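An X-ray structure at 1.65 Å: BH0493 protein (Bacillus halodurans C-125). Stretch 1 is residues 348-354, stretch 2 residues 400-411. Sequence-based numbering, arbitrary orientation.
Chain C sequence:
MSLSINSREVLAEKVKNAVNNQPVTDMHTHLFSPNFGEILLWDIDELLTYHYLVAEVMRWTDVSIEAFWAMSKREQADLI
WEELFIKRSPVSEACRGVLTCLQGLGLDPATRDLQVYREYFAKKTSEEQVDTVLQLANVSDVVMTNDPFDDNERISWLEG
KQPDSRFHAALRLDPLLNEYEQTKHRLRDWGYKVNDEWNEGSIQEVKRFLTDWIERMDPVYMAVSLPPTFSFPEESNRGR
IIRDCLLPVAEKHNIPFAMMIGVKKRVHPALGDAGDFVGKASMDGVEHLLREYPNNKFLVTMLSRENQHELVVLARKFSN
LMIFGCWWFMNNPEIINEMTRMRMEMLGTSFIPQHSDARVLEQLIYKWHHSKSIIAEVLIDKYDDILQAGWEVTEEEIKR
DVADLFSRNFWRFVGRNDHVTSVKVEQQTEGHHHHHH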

# COMPACT_ATOMS: atom_id res chain seq x y z
N GLY C 348 -3.07 9.29 -16.96
CA GLY C 348 -3.75 8.99 -18.23
C GLY C 348 -3.01 7.86 -18.94
O GLY C 348 -2.78 6.83 -18.38
N THR C 349 -2.65 8.08 -20.20
CA THR C 349 -1.88 7.08 -20.93
C THR C 349 -0.38 7.46 -21.08
O THR C 349 0.35 6.82 -21.89
CB THR C 349 -2.44 6.87 -22.37
OG1 THR C 349 -2.42 8.14 -23.03
CG2 THR C 349 -3.89 6.29 -22.28
N SER C 350 0.09 8.44 -20.31
CA SER C 350 1.49 8.94 -20.43
C SER C 350 2.53 8.14 -19.58
O SER C 350 3.34 8.71 -18.82
CB SER C 350 1.56 10.46 -20.13
OG SER C 350 1.28 10.83 -18.77
N PHE C 351 2.49 6.82 -19.71
CA PHE C 351 3.50 5.98 -19.09
C PHE C 351 3.62 4.69 -19.84
O PHE C 351 2.84 4.42 -20.77
CB PHE C 351 3.09 5.69 -17.62
CG PHE C 351 1.82 4.81 -17.45
CD1 PHE C 351 1.97 3.52 -17.00
CD2 PHE C 351 0.52 5.35 -17.63
CE1 PHE C 351 0.83 2.68 -16.81
CE2 PHE C 351 -0.62 4.55 -17.46
CZ PHE C 351 -0.46 3.21 -17.05
N ILE C 352 4.58 3.86 -19.44
CA ILE C 352 4.79 2.54 -20.04
C ILE C 352 4.40 1.50 -18.97
O ILE C 352 5.12 1.28 -17.96
CB ILE C 352 6.27 2.34 -20.50
CG1 ILE C 352 6.64 3.42 -21.55
CG2 ILE C 352 6.54 0.89 -20.95
CD1 ILE C 352 8.19 3.52 -21.71
N PRO C 353 3.23 0.89 -19.15
CA PRO C 353 2.75 -0.02 -18.04
C PRO C 353 3.61 -1.24 -17.74
O PRO C 353 3.64 -1.70 -16.59
CB PRO C 353 1.36 -0.49 -18.51
CG PRO C 353 1.32 -0.18 -20.00
CD PRO C 353 2.21 1.07 -20.21
N GLN C 354 4.30 -1.83 -18.72
CA GLN C 354 4.96 -3.10 -18.40
C GLN C 354 6.19 -3.35 -19.28
O GLN C 354 6.28 -2.80 -20.40
CB GLN C 354 3.99 -4.26 -18.52
CG GLN C 354 4.52 -5.62 -18.08
CD GLN C 354 4.93 -5.62 -16.59
OE1 GLN C 354 5.83 -4.85 -16.20
NE2 GLN C 354 4.29 -6.49 -15.78
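Stretch 2, residues 400-411: RDVADLFSRNFW

The strongest polar link between the two stretches is the side-chain amide of Asn409. Its ND2 donates two hydrogen bonds to the irregular segment of stretch 1. One goes to the backbone O of Thr349, with Asn409 ND2 and Thr349 O 2.7 Å apart. The other goes to the backbone O of Phe351, with Asn409 ND2 and Phe351 O 2.9 Å apart. The side-chain amide nitrogen of Asn409 carries two hydrogens, so it can serve both carbonyls. Asn409 CB points toward stretch 1, with chi1 in the m well. Thr349 O also accepts a weak backbone bond from Phe351 N at 3.1 Å, which marks a tight local turn.

Two waters extend the polar contact. Water 1 accepts from Thr349 OG1 at 2.8 Å. It donates to Asp401 OD1 at 3.0 Å and to Asp404 OD2 at 2.7 Å, so it ties the threonine hydroxyl to two helix carboxylates. Asp401 OD1 also forms a salt bridge with Arg400 NE at 3.2 Å, within the helix. Water 2 accepts from Gln354 N at 3.1 Å and donates to Leu405 O at 3.0 Å.

Leu405 O is free for this water because the helix is not regular here. Stretch 2 is part of a helix that begins before it and continues after it, with a wider pi-type turn at 404-408. Arg408 N bonds to Ala403 O at 2.8 Å, and Asn409 N bonds to Asp404 O at 2.9 Å. Asn409 N therefore does not pair with Leu405 O. The ring of Pro353 also approaches this carbonyl, with Pro353 CD 3.3 Å from Leu405 O.

Stretch 1 has no regular helix or strand. Gly348, with positive phi, is the first residue to leave a preceding helix. From Thr349 to Pro353 the chain passes obliquely across the helix face that carries Asp401, Leu405 and Asn409. The closest pair of CA atoms is Ile352 CA and Leu405 CA, 5.5 Å apart.

Leu405 is the centre of the apolar packing. Its CD2 lies 3.7 Å from Thr349 O and 3.6 Å from Phe351 O. The same methyl sits over one face of the Phe351 ring, with Leu405 CD2 4.2 Å from Phe351 CE2. Leu405 CD2 also meets Pro353 CD at 3.8 Å. Farther along the helix, Ile352 CD1 reaches Phe410 CB at 3.9 Å and lies at the edge of the Phe410 ring. Ile352 CG1 is 4.1 Å from Asn409 CB. Toward the start of stretch 2, Thr349 CG2 touches Asp401 CB at 4.3 Å.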

# COMPACT_ATOMS: atom_id res chain seq x y z
N ARG C 400 -5.30 3.30 -30.83
CA ARG C 400 -4.28 4.32 -30.69
C ARG C 400 -3.68 4.32 -29.26
O ARG C 400 -2.46 4.33 -29.04
CB ARG C 400 -4.91 5.67 -31.00
CG ARG C 400 -4.03 6.80 -30.70
CD ARG C 400 -4.79 8.10 -30.61
NE ARG C 400 -5.71 8.07 -29.46
CZ ARG C 400 -6.70 8.94 -29.32
NH1 ARG C 400 -6.85 9.90 -30.23
NH2 ARG C 400 -7.50 8.86 -28.26
N ASP C 401 -4.56 4.34 -28.26
CA ASP C 401 -4.10 4.41 -26.86
C ASP C 401 -3.30 3.14 -26.54
O ASP C 401 -2.29 3.23 -25.80
CB ASP C 401 -5.31 4.46 -25.89
CG ASP C 401 -6.17 5.74 -26.02
OD1 ASP C 401 -5.74 6.78 -26.50
OD2 ASP C 401 -7.37 5.60 -25.67
N VAL C 402 -3.77 1.97 -27.00
CA VAL C 402 -3.13 0.71 -26.73
C VAL C 402 -1.73 0.70 -27.38
O VAL C 402 -0.74 0.27 -26.78
CB VAL C 402 -4.00 -0.51 -27.16
CG1 VAL C 402 -3.20 -1.81 -27.15
CG2 VAL C 402 -5.21 -0.64 -26.19
N ALA C 403 -1.66 1.27 -28.59
CA ALA C 403 -0.35 1.36 -29.26
C ALA C 403 0.59 2.28 -28.47
O ALA C 403 1.80 1.99 -28.38
CB ALA C 403 -0.53 1.84 -30.71
N ASP C 404 0.08 3.37 -27.89
CA ASP C 404 0.89 4.25 -27.07
C ASP C 404 1.46 3.48 -25.89
O ASP C 404 2.68 3.49 -25.65
CB ASP C 404 0.06 5.44 -26.57
CG ASP C 404 -0.13 6.51 -27.65
OD1 ASP C 404 0.67 6.56 -28.62
OD2 ASP C 404 -1.08 7.32 -27.53
N LEU C 405 0.59 2.78 -25.19
CA LEU C 405 1.00 2.11 -23.95
C LEU C 405 2.00 0.98 -24.22
O LEU C 405 2.94 0.83 -23.44
CB LEU C 405 -0.21 1.50 -23.23
CG LEU C 405 -1.18 2.59 -22.70
CD1 LEU C 405 -2.48 1.91 -22.31
CD2 LEU C 405 -0.55 3.31 -21.44
N PHE C 406 1.79 0.19 -25.29
CA PHE C 406 2.63 -1.02 -25.51
C PHE C 406 3.84 -0.80 -26.40
O PHE C 406 4.72 -1.69 -26.50
CB PHE C 406 1.83 -2.24 -25.99
CG PHE C 406 0.93 -2.81 -24.91
CD1 PHE C 406 1.40 -3.78 -24.02
CD2 PHE C 406 -0.40 -2.38 -24.80
CE1 PHE C 406 0.58 -4.28 -23.00
CE2 PHE C 406 -1.21 -2.87 -23.80
CZ PHE C 406 -0.74 -3.85 -22.92
N SER C 407 3.90 0.39 -27.04
CA SER C 407 4.98 0.63 -28.02
C SER C 407 5.39 2.07 -28.23
O SER C 407 6.56 2.46 -28.03
CB SER C 407 4.61 0.00 -29.37
OG SER C 407 5.70 0.19 -30.27
N ARG C 408 4.44 2.90 -28.63
CA ARG C 408 4.80 4.25 -29.09
C ARG C 408 5.34 5.17 -28.02
O ARG C 408 6.18 5.99 -28.31
CB ARG C 408 3.63 4.95 -29.79
CG ARG C 408 3.05 4.15 -30.90
CD ARG C 408 1.89 4.89 -31.62
NE ARG C 408 1.32 4.02 -32.65
CZ ARG C 408 0.12 4.17 -33.22
NH1 ARG C 408 -0.70 5.15 -32.86
NH2 ARG C 408 -0.25 3.31 -34.15
N ASN C 409 4.86 5.04 -26.76
CA ASN C 409 5.35 5.93 -25.71
C ASN C 409 6.84 5.69 -25.49
O ASN C 409 7.57 6.66 -25.26
CB ASN C 409 4.63 5.68 -24.35
CG ASN C 409 3.22 6.25 -24.33
OD1 ASN C 409 2.84 7.09 -25.19
ND2 ASN C 409 2.41 5.82 -23.29
N PHE C 410 7.26 4.46 -25.68
CA PHE C 410 8.68 4.16 -25.44
C PHE C 410 9.48 4.80 -26.60
O PHE C 410 10.42 5.59 -26.36
CB PHE C 410 8.95 2.67 -25.42
CG PHE C 410 10.43 2.34 -25.39
CD1 PHE C 410 11.17 2.57 -24.21
CD2 PHE C 410 11.08 1.84 -26.51
CE1 PHE C 410 12.56 2.30 -24.15
CE2 PHE C 410 12.47 1.53 -26.46
CZ PHE C 410 13.22 1.76 -25.27
N TRP C 411 9.10 4.50 -27.84
CA TRP C 411 9.96 5.03 -28.97
C TRP C 411 9.95 6.54 -29.01
O TRP C 411 10.95 7.20 -29.33
CB TRP C 411 9.48 4.44 -30.28
CG TRP C 411 9.71 2.96 -30.29
CD1 TRP C 411 8.77 1.98 -30.23
CD2 TRP C 411 10.98 2.32 -30.31
NE1 TRP C 411 9.40 0.73 -30.24
CE2 TRP C 411 10.76 0.94 -30.26
CE3 TRP C 411 12.32 2.80 -30.35
CZ2 TRP C 411 11.81 0.00 -30.29
CZ3 TRP C 411 13.36 1.84 -30.37
CH2 TRP C 411 13.09 0.48 -30.35
O HOH W 1 -2.96 7.37 -25.63
O HOH W 2 3.98 -1.45 -21.73